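Local structure of uncharacterized protein (Ruminococcus gnavus, 4QAN) at residues E18-F24 / Q204-A208; L35-K39 / I112-V117; Y85-L89 / I232-T238; A213-E218 / R239-T245; T338-L342 / S353-P357. The protein is of unknown function but has a cystatin-like fold, as a divergent member of the NTF2-like superfamily, and can bind a magnesium ion. One frame throughout, in Å; residues are numbered along the deposited sequence. Where two conformers were deposited one is given.

Contact 1: residues E18-F24 / Q204-A208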
# COMPACT_ATOMS: atom_id res chain seq x y z
N GLU A 18 -14.16 -17.37 -8.47
CA GLU A 18 -13.17 -18.42 -8.63
C GLU A 18 -12.04 -18.01 -9.59
O GLU A 18 -12.30 -17.37 -10.62
CB GLU A 18 -13.85 -19.69 -9.18
CG GLU A 18 -13.19 -21.00 -8.79
CD GLU A 18 -13.15 -21.23 -7.29
OE1 GLU A 18 -14.13 -20.89 -6.57
OE2 GLU A 18 -12.13 -21.76 -6.81
N SER A 19 -10.80 -18.39 -9.26
CA SER A 19 -9.66 -18.23 -10.18
C SER A 19 -9.30 -19.53 -10.90
O SER A 19 -8.80 -20.47 -10.29
CB SER A 19 -8.45 -17.70 -9.42
OG SER A 19 -8.18 -18.44 -8.25
N GLU A 20 -9.51 -19.57 -12.21
CA GLU A 20 -9.28 -20.79 -13.00
C GLU A 20 -7.91 -20.85 -13.68
O GLU A 20 -7.63 -21.79 -14.43
CB GLU A 20 -10.40 -20.95 -14.04
CG GLU A 20 -11.77 -20.54 -13.51
CD GLU A 20 -12.92 -21.25 -14.18
OE1 GLU A 20 -12.80 -21.66 -15.35
OE2 GLU A 20 -13.97 -21.40 -13.51
N ILE A 21 -7.06 -19.84 -13.44
CA ILE A 21 -5.69 -19.81 -13.94
C ILE A 21 -4.76 -19.95 -12.75
O ILE A 21 -4.66 -19.02 -11.96
CB ILE A 21 -5.38 -18.48 -14.67
CG1 ILE A 21 -5.97 -18.47 -16.09
CG2 ILE A 21 -3.88 -18.23 -14.77
CD1 ILE A 21 -6.13 -17.08 -16.68
N THR A 22 -4.06 -21.08 -12.62
CA THR A 22 -3.12 -21.26 -11.51
C THR A 22 -2.03 -20.19 -11.53
O THR A 22 -1.78 -19.51 -10.54
CB THR A 22 -2.38 -22.61 -11.54
OG1 THR A 22 -3.30 -23.68 -11.75
CG2 THR A 22 -1.61 -22.83 -10.23
N SER A 23 -1.38 -20.07 -12.69
CA SER A 23 -0.14 -19.30 -12.81
C SER A 23 0.13 -18.94 -14.26
O SER A 23 -0.46 -19.50 -15.18
CB SER A 23 1.03 -20.13 -12.28
OG SER A 23 1.10 -21.40 -12.93
N PHE A 24 1.03 -17.98 -14.46
CA PHE A 24 1.54 -17.66 -15.79
C PHE A 24 2.98 -18.17 -15.82
O PHE A 24 3.84 -17.71 -15.06
CB PHE A 24 1.46 -16.15 -16.06
CG PHE A 24 0.12 -15.55 -15.75
CD1 PHE A 24 -1.01 -15.94 -16.47
CD2 PHE A 24 -0.03 -14.64 -14.72
CE1 PHE A 24 -2.25 -15.41 -16.17
CE2 PHE A 24 -1.27 -14.11 -14.42
CZ PHE A 24 -2.38 -14.49 -15.14
N GLN A 204 -10.13 -15.83 -17.70
CA GLN A 204 -10.29 -16.40 -16.37
C GLN A 204 -9.63 -15.37 -15.47
O GLN A 204 -9.01 -14.42 -15.96
CB GLN A 204 -9.56 -17.73 -16.21
CG GLN A 204 -9.48 -18.63 -17.45
CD GLN A 204 -10.81 -19.27 -17.78
OE1 GLN A 204 -11.84 -18.60 -17.84
NE2 GLN A 204 -10.80 -20.59 -18.00
N LEU A 205 -9.74 -15.57 -14.17
CA LEU A 205 -8.92 -14.87 -13.19
C LEU A 205 -7.86 -15.83 -12.68
O LEU A 205 -7.99 -17.04 -12.79
CB LEU A 205 -9.77 -14.38 -12.01
CG LEU A 205 -11.16 -13.86 -12.34
CD1 LEU A 205 -11.85 -13.42 -11.06
CD2 LEU A 205 -11.09 -12.74 -13.36
N THR A 206 -6.80 -15.26 -12.13
CA THR A 206 -5.81 -16.00 -11.38
C THR A 206 -6.03 -15.62 -9.90
O THR A 206 -7.00 -14.95 -9.56
CB THR A 206 -4.38 -15.68 -11.88
OG1 THR A 206 -3.48 -16.72 -11.49
CG2 THR A 206 -3.88 -14.30 -11.34
N GLY A 207 -5.13 -16.05 -9.03
CA GLY A 207 -5.42 -16.05 -7.61
C GLY A 207 -5.67 -14.70 -6.99
O GLY A 207 -5.08 -13.70 -7.42
N ALA A 208 -6.53 -14.67 -5.97
CA ALA A 208 -6.80 -13.46 -5.23
C ALA A 208 -5.57 -13.09 -4.41
O ALA A 208 -4.94 -13.95 -3.83
CB ALA A 208 -8.00 -13.66 -4.31
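This is a surface contact between two irregular loops that run nearly at right angles, 87° apart: residues 18-24, on the way from helix 2-6 to helix 27-39, and residues 204-208, in the long loop that leads from strand 187-188 to helix 221-234. I21 is bonded through both its N and its O. I21 N donates to L205 O (3.0 Å, 148° at the hydrogen), and I21 O accepts from the hydroxyl of T206, with T206 OG1 2.6 Å away; T206 CA also lies 3.3 Å from I21 O in a CA-H...O contact. The side chain of I21 points toward the other loop, where I21 CD1 meets Q204 CB at 3.5 Å. F24, sideways at its CB, brings its ring tip back, so that F24 CZ comes to 4.0 Å from T206 CB. On the other loop, L205 packs on Y33, D44, M45 and R48, and T206 O accepts a hydrogen bond from R48, so helices 27-39 and 43-48 back the crossing. The main-chain N and O of one residue, together with the T206 hydroxyl, thus set how the two loops cross.

Contact 2: residues L35-K39 / I112-V117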
# COMPACT_ATOMS: atom_id res chain seq x y z
N LEU A 35 -3.28 -7.01 -20.07
CA LEU A 35 -3.87 -6.25 -21.16
C LEU A 35 -5.38 -6.49 -21.28
O LEU A 35 -6.16 -5.55 -21.48
CB LEU A 35 -3.18 -6.58 -22.47
CG LEU A 35 -1.73 -6.09 -22.58
CD1 LEU A 35 -1.05 -6.73 -23.78
CD2 LEU A 35 -1.69 -4.57 -22.69
N SER A 36 -5.80 -7.75 -21.17
CA SER A 36 -7.22 -8.08 -21.13
C SER A 36 -7.96 -7.37 -19.99
O SER A 36 -9.04 -6.82 -20.18
CB SER A 36 -7.42 -9.58 -20.95
OG SER A 36 -8.78 -9.85 -20.70
N ALA A 37 -7.37 -7.42 -18.80
CA ALA A 37 -7.96 -6.76 -17.65
C ALA A 37 -8.25 -5.30 -17.98
O ALA A 37 -9.37 -4.83 -17.77
CB ALA A 37 -7.04 -6.84 -16.45
N LEU A 38 -7.25 -4.61 -18.53
CA LEU A 38 -7.38 -3.21 -18.93
C LEU A 38 -8.45 -3.04 -19.99
O LEU A 38 -9.22 -2.09 -19.96
CB LEU A 38 -6.05 -2.66 -19.44
CG LEU A 38 -4.97 -2.48 -18.37
CD1 LEU A 38 -3.58 -2.55 -18.97
CD2 LEU A 38 -5.15 -1.16 -17.63
N LYS A 39 -8.49 -3.97 -20.94
CA LYS A 39 -9.49 -3.92 -22.00
C LYS A 39 -10.90 -3.99 -21.42
O LYS A 39 -11.80 -3.27 -21.87
CB LYS A 39 -9.28 -5.08 -22.98
CG LYS A 39 -10.16 -5.04 -24.21
CD LYS A 39 -9.93 -6.29 -25.06
CE LYS A 39 -10.72 -6.26 -26.35
NZ LYS A 39 -10.32 -5.09 -27.18
N ILE A 112 -9.60 2.61 -24.40
CA ILE A 112 -8.80 1.44 -24.03
C ILE A 112 -9.65 0.16 -24.19
O ILE A 112 -9.11 -0.92 -24.39
CB ILE A 112 -8.16 1.58 -22.62
CG1 ILE A 112 -7.28 0.36 -22.31
CG2 ILE A 112 -9.20 1.77 -21.52
CD1 ILE A 112 -6.18 0.65 -21.32
N GLU A 113 -10.97 0.32 -24.15
CA GLU A 113 -11.92 -0.77 -24.43
C GLU A 113 -11.71 -1.43 -25.79
O GLU A 113 -11.90 -2.65 -25.93
CB GLU A 113 -13.36 -0.24 -24.35
CG GLU A 113 -13.85 0.08 -22.94
CD GLU A 113 -13.28 1.38 -22.37
OE1 GLU A 113 -12.77 2.22 -23.15
OE2 GLU A 113 -13.36 1.56 -21.13
N THR A 114 -11.31 -0.65 -26.79
CA THR A 114 -11.17 -1.14 -28.17
C THR A 114 -9.75 -1.65 -28.49
O THR A 114 -9.34 -1.65 -29.66
CB THR A 114 -11.55 -0.03 -29.17
OG1 THR A 114 -10.67 1.09 -28.99
CG2 THR A 114 -13.00 0.40 -28.96
N LEU A 115 -9.03 -2.11 -27.47
CA LEU A 115 -7.59 -2.39 -27.56
C LEU A 115 -7.25 -3.65 -28.37
O LEU A 115 -7.85 -4.70 -28.18
CB LEU A 115 -7.03 -2.49 -26.13
CG LEU A 115 -5.61 -2.98 -25.84
CD1 LEU A 115 -5.16 -2.38 -24.52
CD2 LEU A 115 -5.51 -4.50 -25.81
N GLU A 116 -6.26 -3.53 -29.25
CA GLU A 116 -5.75 -4.66 -30.02
C GLU A 116 -4.25 -4.80 -29.79
O GLU A 116 -3.52 -3.83 -29.92
CB GLU A 116 -6.00 -4.46 -31.52
CG GLU A 116 -7.44 -4.62 -31.97
CD GLU A 116 -7.59 -4.43 -33.48
OE1 GLU A 116 -6.96 -5.19 -34.25
OE2 GLU A 116 -8.35 -3.53 -33.89
N VAL A 117 -3.80 -6.02 -29.51
CA VAL A 117 -2.39 -6.29 -29.25
C VAL A 117 -1.61 -6.55 -30.54
O VAL A 117 -1.74 -7.61 -31.14
CB VAL A 117 -2.22 -7.49 -28.29
CG1 VAL A 117 -0.74 -7.71 -27.97
CG2 VAL A 117 -3.02 -7.26 -27.02
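A helix end packs here against the entry to a sheet, in the N-terminal part of a chain with a cystatin-like fold: residues 35-39 form the last turn of helix 27-39, and residues 112-117 pass from a short 3-10 segment into strand 116-122. The apolar part comes from two side chains of the helix that point toward the other segment. L35 CD1 lies 3.8 Å from V117 CG2, and L35 CD2 is 4.5 Å from L115 CD1; L38 CB meets I112 CD1 at 3.8 Å. Beyond them, L35 also touches I146 of the neighbouring strand 140-150, while L38 reaches F102 and S106 of helix 87-108. At the end of the helix the main chains approach each other, E113 CA lying 3.6 Å from K39 O in a CA-H...O contact. The polar part belongs to K39, whose extended side chain folds at its last torsion and spans the turn before the strand with two hydrogen bonds to backbone carbonyls: K39 NZ to E113 O at 3.2 Å and K39 NZ to L115 O at 2.7 Å.

Contact 3: residues Y85-L89 / I232-T238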
# COMPACT_ATOMS: atom_id res chain seq x y z
N TYR A 85 5.48 -8.79 10.31
CA TYR A 85 4.59 -7.86 11.04
C TYR A 85 3.94 -6.78 10.15
O TYR A 85 2.77 -6.48 10.30
CB TYR A 85 5.40 -7.17 12.15
CG TYR A 85 4.66 -6.11 12.94
CD1 TYR A 85 4.57 -4.80 12.49
CD2 TYR A 85 4.10 -6.42 14.17
CE1 TYR A 85 3.91 -3.83 13.24
CE2 TYR A 85 3.44 -5.47 14.92
CZ TYR A 85 3.34 -4.18 14.46
OH TYR A 85 2.66 -3.24 15.22
N TYR A 86 4.71 -6.21 9.23
CA TYR A 86 4.22 -5.11 8.40
C TYR A 86 3.27 -5.48 7.25
O TYR A 86 2.75 -4.57 6.58
CB TYR A 86 5.40 -4.35 7.81
CG TYR A 86 6.19 -3.55 8.82
CD1 TYR A 86 5.59 -2.53 9.53
CD2 TYR A 86 7.55 -3.79 9.04
CE1 TYR A 86 6.31 -1.77 10.44
CE2 TYR A 86 8.27 -3.02 9.93
CZ TYR A 86 7.64 -2.02 10.63
OH TYR A 86 8.34 -1.25 11.53
N PHE A 87 3.01 -6.78 7.05
CA PHE A 87 2.40 -7.25 5.80
C PHE A 87 1.13 -6.50 5.41
O PHE A 87 1.02 -6.03 4.28
CB PHE A 87 2.16 -8.78 5.84
CG PHE A 87 1.43 -9.32 4.62
CD1 PHE A 87 2.13 -9.73 3.49
CD2 PHE A 87 0.04 -9.39 4.60
CE1 PHE A 87 1.46 -10.20 2.36
CE2 PHE A 87 -0.64 -9.86 3.47
CZ PHE A 87 0.08 -10.27 2.36
N PRO A 88 0.15 -6.39 6.31
CA PRO A 88 -1.04 -5.68 5.84
C PRO A 88 -0.78 -4.24 5.37
O PRO A 88 -1.50 -3.75 4.47
CB PRO A 88 -1.96 -5.70 7.06
CG PRO A 88 -1.48 -6.89 7.88
CD PRO A 88 0.00 -6.90 7.69
N LEU A 89 0.21 -3.55 5.94
CA LEU A 89 0.51 -2.18 5.50
C LEU A 89 1.11 -2.18 4.09
O LEU A 89 0.78 -1.34 3.27
CB LEU A 89 1.44 -1.47 6.48
CG LEU A 89 1.02 -1.44 7.94
CD1 LEU A 89 1.77 -0.35 8.70
CD2 LEU A 89 -0.48 -1.22 8.07
N ILE A 232 -2.09 -3.04 17.12
CA ILE A 232 -0.69 -2.74 16.82
C ILE A 232 0.26 -3.56 17.71
O ILE A 232 1.20 -4.19 17.21
CB ILE A 232 -0.43 -1.22 16.91
CG1 ILE A 232 -1.10 -0.54 15.70
CG2 ILE A 232 1.06 -0.91 16.94
CD1 ILE A 232 -1.16 0.98 15.72
N GLU A 233 -0.04 -3.60 19.01
CA GLU A 233 0.74 -4.37 19.98
C GLU A 233 0.80 -5.85 19.62
O GLU A 233 1.84 -6.48 19.83
CB GLU A 233 0.16 -4.22 21.38
CG GLU A 233 0.21 -2.80 21.95
CD GLU A 233 -0.67 -2.63 23.17
OE1 GLU A 233 -1.45 -3.56 23.47
OE2 GLU A 233 -0.58 -1.58 23.85
N LYS A 234 -0.31 -6.38 19.10
CA LYS A 234 -0.43 -7.81 18.80
C LYS A 234 -0.09 -8.19 17.36
O LYS A 234 -0.12 -9.38 17.00
CB LYS A 234 -1.86 -8.29 19.09
CG LYS A 234 -2.36 -7.97 20.50
CD LYS A 234 -1.60 -8.69 21.59
CE LYS A 234 -1.94 -10.17 21.59
NZ LYS A 234 -1.81 -10.73 22.95
N GLY A 235 0.23 -7.20 16.54
CA GLY A 235 0.54 -7.44 15.14
C GLY A 235 -0.69 -7.71 14.29
O GLY A 235 -0.59 -8.35 13.25
N ASP A 236 -1.85 -7.23 14.73
CA ASP A 236 -3.10 -7.41 14.00
C ASP A 236 -3.36 -6.15 13.13
O ASP A 236 -4.34 -5.43 13.34
CB ASP A 236 -4.28 -7.68 14.97
CG ASP A 236 -4.31 -9.14 15.50
OD1 ASP A 236 -3.62 -10.01 14.93
OD2 ASP A 236 -5.04 -9.42 16.48
N LEU A 237 -2.49 -5.88 12.18
CA LEU A 237 -2.52 -4.62 11.46
C LEU A 237 -3.71 -4.51 10.52
O LEU A 237 -4.14 -3.40 10.18
CB LEU A 237 -1.20 -4.37 10.75
CG LEU A 237 0.04 -4.21 11.66
CD1 LEU A 237 1.17 -3.57 10.88
CD2 LEU A 237 -0.23 -3.37 12.91
N THR A 238 -4.27 -5.64 10.11
CA THR A 238 -5.50 -5.61 9.35
C THR A 238 -6.67 -5.08 10.16
O THR A 238 -7.45 -4.31 9.66
CB THR A 238 -5.84 -6.98 8.80
OG1 THR A 238 -4.71 -7.43 8.06
CG2 THR A 238 -7.02 -6.90 7.87
O HOH W 1 0.19 -7.70 10.86
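A Schellman motif closes helix 221-234, and the linker from it into helix 237-242 packs against the start of helix 87-108 in a buried helix-to-helix junction. I232, in the last turn, offers its carbonyl O to two donors: G235 N within the motif, at 3.2 Å, and Y85 OH, 2.6 Å from I232 O, which lies at the edge of the tyrosine ring near its plane. I232 CG2 sits 3.3 Å from Y85 OH. G235 follows with a positive phi that suits a glycine, and G235 CA is 3.5 Å from Y85 CE2. D236, at the N-cap position, turns away and binds the amino terminus of G1. L237 then points toward the other segment and fills the gap between helices: its CG lies over one face of the Y85 ring, L237 CB 3.8 Å from P88 CG, and L237 CD1 3.6 Å from L89 CG. T238 OG1 adds a contact at 3.3 Å from P88 CG. One water joins the two backbones, donating to Y85 O at 2.9 Å and to G235 O at 2.6 Å.

Contact 4: residues A213-E218 / R239-T245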
# COMPACT_ATOMS: atom_id res chain seq x y z
N ALA A 213 -10.62 -4.38 4.05
CA ALA A 213 -11.04 -4.55 5.44
C ALA A 213 -12.49 -4.07 5.57
O ALA A 213 -12.94 -3.24 4.77
CB ALA A 213 -10.13 -3.78 6.36
N MSE A 214 -13.22 -4.64 6.53
CA MSE A 214 -14.58 -4.21 6.81
C MSE A 214 -14.55 -3.18 7.91
O MSE A 214 -13.58 -3.10 8.65
CB MSE A 214 -15.43 -5.40 7.24
CG MSE A 214 -15.16 -5.82 8.67
SE MSE A 214 -16.32 -7.35 9.09
CE MSE A 214 -15.93 -7.36 11.03
N PRO A 215 -15.61 -2.37 8.03
CA PRO A 215 -15.64 -1.46 9.18
C PRO A 215 -15.75 -2.22 10.51
O PRO A 215 -16.50 -3.17 10.60
CB PRO A 215 -16.93 -0.66 8.94
CG PRO A 215 -17.09 -0.68 7.47
CD PRO A 215 -16.71 -2.08 7.10
N ILE A 216 -14.96 -1.82 11.50
CA ILE A 216 -15.22 -2.21 12.90
C ILE A 216 -15.16 -0.97 13.76
O ILE A 216 -14.45 -0.00 13.44
CB ILE A 216 -14.23 -3.27 13.44
CG1 ILE A 216 -12.80 -2.74 13.46
CG2 ILE A 216 -14.32 -4.56 12.64
CD1 ILE A 216 -11.81 -3.74 14.03
N SER A 217 -15.88 -1.00 14.87
CA SER A 217 -16.02 0.15 15.74
C SER A 217 -16.06 -0.29 17.21
O SER A 217 -16.12 -1.46 17.49
CB SER A 217 -17.32 0.88 15.38
OG SER A 217 -18.46 0.08 15.64
N GLU A 218 -16.01 0.68 18.12
CA GLU A 218 -16.19 0.43 19.55
C GLU A 218 -17.19 1.46 20.07
O GLU A 218 -17.46 2.46 19.41
CB GLU A 218 -14.86 0.57 20.29
CG GLU A 218 -13.78 -0.42 19.86
CD GLU A 218 -14.12 -1.88 20.14
OE1 GLU A 218 -15.11 -2.17 20.84
OE2 GLU A 218 -13.39 -2.77 19.65
N ARG A 239 -6.76 -5.51 11.41
CA ARG A 239 -7.77 -5.02 12.32
C ARG A 239 -7.52 -3.55 12.63
O ARG A 239 -8.45 -2.74 12.73
CB ARG A 239 -7.74 -5.88 13.59
CG ARG A 239 -8.83 -5.62 14.58
CD ARG A 239 -8.85 -6.69 15.68
NE ARG A 239 -9.45 -6.17 16.91
CZ ARG A 239 -10.76 -6.11 17.16
NH1 ARG A 239 -11.65 -6.57 16.27
NH2 ARG A 239 -11.17 -5.59 18.32
N ALA A 240 -6.25 -3.19 12.75
CA ALA A 240 -5.89 -1.78 12.89
C ALA A 240 -6.45 -0.95 11.73
O ALA A 240 -6.96 0.17 11.96
CB ALA A 240 -4.39 -1.62 12.99
N LEU A 241 -6.38 -1.47 10.51
CA LEU A 241 -6.90 -0.71 9.36
C LEU A 241 -8.43 -0.67 9.39
O LEU A 241 -9.02 0.38 9.14
CB LEU A 241 -6.44 -1.32 8.05
CG LEU A 241 -4.93 -1.28 7.83
CD1 LEU A 241 -4.57 -2.21 6.68
CD2 LEU A 241 -4.40 0.12 7.57
N ALA A 242 -9.06 -1.81 9.71
CA ALA A 242 -10.52 -1.89 9.90
C ALA A 242 -11.12 -0.78 10.78
O ALA A 242 -12.24 -0.34 10.53
CB ALA A 242 -10.91 -3.24 10.48
N PHE A 243 -10.40 -0.33 11.80
CA PHE A 243 -10.88 0.76 12.69
C PHE A 243 -11.08 2.11 12.00
O PHE A 243 -11.80 2.97 12.52
CB PHE A 243 -9.97 0.94 13.92
CG PHE A 243 -10.22 -0.07 15.01
CD1 PHE A 243 -11.45 -0.12 15.65
CD2 PHE A 243 -9.24 -0.97 15.39
CE1 PHE A 243 -11.70 -1.06 16.65
CE2 PHE A 243 -9.47 -1.89 16.40
CZ PHE A 243 -10.70 -1.94 17.02
N ALA A 244 -10.42 2.31 10.87
CA ALA A 244 -10.63 3.53 10.08
C ALA A 244 -11.34 3.26 8.74
O ALA A 244 -11.42 4.14 7.90
CB ALA A 244 -9.30 4.20 9.83
N THR A 245 -11.86 2.06 8.56
CA THR A 245 -12.59 1.74 7.34
C THR A 245 -14.03 2.24 7.50
O THR A 245 -14.82 1.66 8.21
CB THR A 245 -12.54 0.23 7.08
OG1 THR A 245 -11.17 -0.17 7.02
CG2 THR A 245 -13.25 -0.12 5.76
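I216, T245 and F243 are among the residues with most area buried where the extended loop 213-218 lies along the end of helix 237-242. I216 ties the two segments in two ways. I216 N donates to A242 O (3.2 Å, 166° at the hydrogen), while the side chain crosses to the helix: I216 CG1 meets A242 CB at 3.6 Å, and I216 CD1 touches R239 CG at 3.6 Å. I216 CD1 also sits over the face of the F243 ring, 3.6 Å from its centroid and 10° off the ring normal, a CH-pi contact. F243 points away at its CB, yet its ring returns to the loop, with F243 CE1 3.8 Å from E218 OE2. A long salt bridge joins E218 OE2 to R239 NH2 at 3.8 Å. T245 fills the other end, T245 CG2 3.3 Å from A213 O and T245 O 3.2 Å from P215 CB. A type I beta turn spans A242 to T245 where the chain leaves the helix, and A242 O accepts from both T245 N (3.1 Å) and I216 N. Backbone hydrogen bonds from F243 to I351 and E218 to W349 join this C-terminal end of helix 237-242 to strand 349-353, in the C-terminal sheet of the cystatin-like fold.

Contact 5: residues T338-L342 / S353-P357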
# COMPACT_ATOMS: atom_id res chain seq x y z
N THR A 338 0.24 11.61 20.33
CA THR A 338 -0.31 11.72 18.99
C THR A 338 -1.74 12.22 19.03
O THR A 338 -2.35 12.25 20.08
CB THR A 338 -0.34 10.36 18.29
OG1 THR A 338 -1.40 9.56 18.86
CG2 THR A 338 1.01 9.68 18.42
N GLY A 339 -2.26 12.55 17.85
CA GLY A 339 -3.62 13.03 17.69
C GLY A 339 -4.50 12.11 16.87
O GLY A 339 -4.04 11.47 15.93
N TYR A 340 -5.77 12.06 17.25
CA TYR A 340 -6.79 11.30 16.53
C TYR A 340 -7.98 12.18 16.24
O TYR A 340 -8.28 13.12 16.98
CB TYR A 340 -7.29 10.13 17.37
CG TYR A 340 -6.29 9.04 17.63
CD1 TYR A 340 -5.37 9.15 18.66
CD2 TYR A 340 -6.28 7.90 16.84
CE1 TYR A 340 -4.46 8.15 18.90
CE2 TYR A 340 -5.37 6.90 17.07
CZ TYR A 340 -4.47 7.02 18.11
OH TYR A 340 -3.57 6.02 18.33
N THR A 341 -8.65 11.89 15.13
CA THR A 341 -9.95 12.49 14.84
C THR A 341 -10.85 11.29 14.68
O THR A 341 -10.54 10.39 13.88
CB THR A 341 -9.94 13.36 13.56
OG1 THR A 341 -9.04 14.46 13.71
CG2 THR A 341 -11.32 13.91 13.27
N LEU A 342 -11.93 11.24 15.45
CA LEU A 342 -12.83 10.09 15.48
C LEU A 342 -14.22 10.47 15.02
O LEU A 342 -14.67 11.60 15.26
CB LEU A 342 -12.90 9.53 16.90
CG LEU A 342 -11.53 9.09 17.40
CD1 LEU A 342 -11.33 9.52 18.84
CD2 LEU A 342 -11.37 7.58 17.24
N SER A 353 -8.99 9.92 11.23
CA SER A 353 -7.58 10.12 10.88
C SER A 353 -6.67 10.09 12.10
O SER A 353 -7.11 10.23 13.24
CB SER A 353 -7.38 11.45 10.12
OG SER A 353 -7.48 12.54 11.01
N LEU A 354 -5.39 9.90 11.83
CA LEU A 354 -4.37 9.92 12.85
C LEU A 354 -3.81 11.34 12.99
O LEU A 354 -2.60 11.54 13.13
CB LEU A 354 -3.27 8.89 12.50
CG LEU A 354 -3.78 7.44 12.40
CD1 LEU A 354 -2.69 6.45 11.98
CD2 LEU A 354 -4.44 7.00 13.70
N SER A 355 -4.71 12.33 12.99
CA SER A 355 -4.34 13.72 13.17
C SER A 355 -5.26 14.38 14.18
O SER A 355 -6.34 13.89 14.47
CB SER A 355 -4.47 14.48 11.84
OG SER A 355 -5.84 14.57 11.47
N ALA A 356 -4.81 15.50 14.70
CA ALA A 356 -5.65 16.38 15.49
C ALA A 356 -5.26 17.82 15.17
O ALA A 356 -4.42 18.41 15.86
CB ALA A 356 -5.50 16.09 16.97
N PRO A 357 -5.90 18.40 14.14
CA PRO A 357 -5.58 19.75 13.71
C PRO A 357 -5.64 20.75 14.85
O PRO A 357 -4.88 21.72 14.88
CB PRO A 357 -6.66 20.06 12.69
CG PRO A 357 -7.12 18.76 12.20
CD PRO A 357 -6.94 17.78 13.30
O HOH W 2 -0.88 12.57 15.11
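Residues 338-342 run within strand 334-344, and residues 353-357 begin where strand 349-353 gives way to a loop; the two strands form an antiparallel beta hairpin in the C-terminal sheet of the cystatin-like fold, and the contact lies at its end. Their pairing here is a single antiparallel hydrogen-bonded bridge, T341 with S353 (CA-CA 5.2 Å): T341 N donates to S353 O at 2.9 Å, and S353 N to T341 O at 3.1 Å. After S353 the backbone leaves strand geometry at L354 (psi 43°), and the loop folds over G339. G339 CA lies 3.7 Å from A356 CB; an ideal CB at G339 would clash with that methyl group. A water oxygen lies 3.1 Å from G339 N, whose proton it accepts, and 2.8 Å from L354 O. Among side chains, T341 and S353 share one face of the sheet, T341 CB and S353 OG 3.6 Å apart. T341 OG1 donates to S355 O at 2.9 Å, and S353 OG and S355 OG are hydrogen-bonded at 2.6 Å. From the other face, Y340 CE2 packs on L354 CD2 at 3.5 Å; Y340 OH bonds with Y329 of strand 322-331, and helix 221-234 lies against both Y340 and L354. The side chain of P357 is about 7 Å from that of S360, a magnesium-binding residue that carries no ion in this chain. The chemistry thus divides between a hydroxyl-rich face, where the T341 hydroxyl holds the departing loop by the carbonyl of S355, and a face where Y340 and L354 meet the helix.

How the contacts relate
Contacts 3 and 5 are buried, contacts 2 and 4 partly so, and contact 1 lies at the surface. Contacts 1 and 2 sit on one side of the chain's centre, about 19 Å apart between centres, with contact 2 nested inside the loop closed by contact 1; contact 5 lies on the opposite side. Contacts 3 and 4 share helix 237-242 and touch, with L89 CD2 4.2 Å from L241 CD2, while residues 204-208 and 213-218 belong to one long connecting loop. The chemistry follows position: backbone and hydroxyl bonds at the surface crossing; aliphatic packing closed by one lysine in contact 2; ring and leucine packing with a buried tyrosine hydrogen bond and a water in contact 3; CH-pi and charge in contact 4; strand pairing in contact 5.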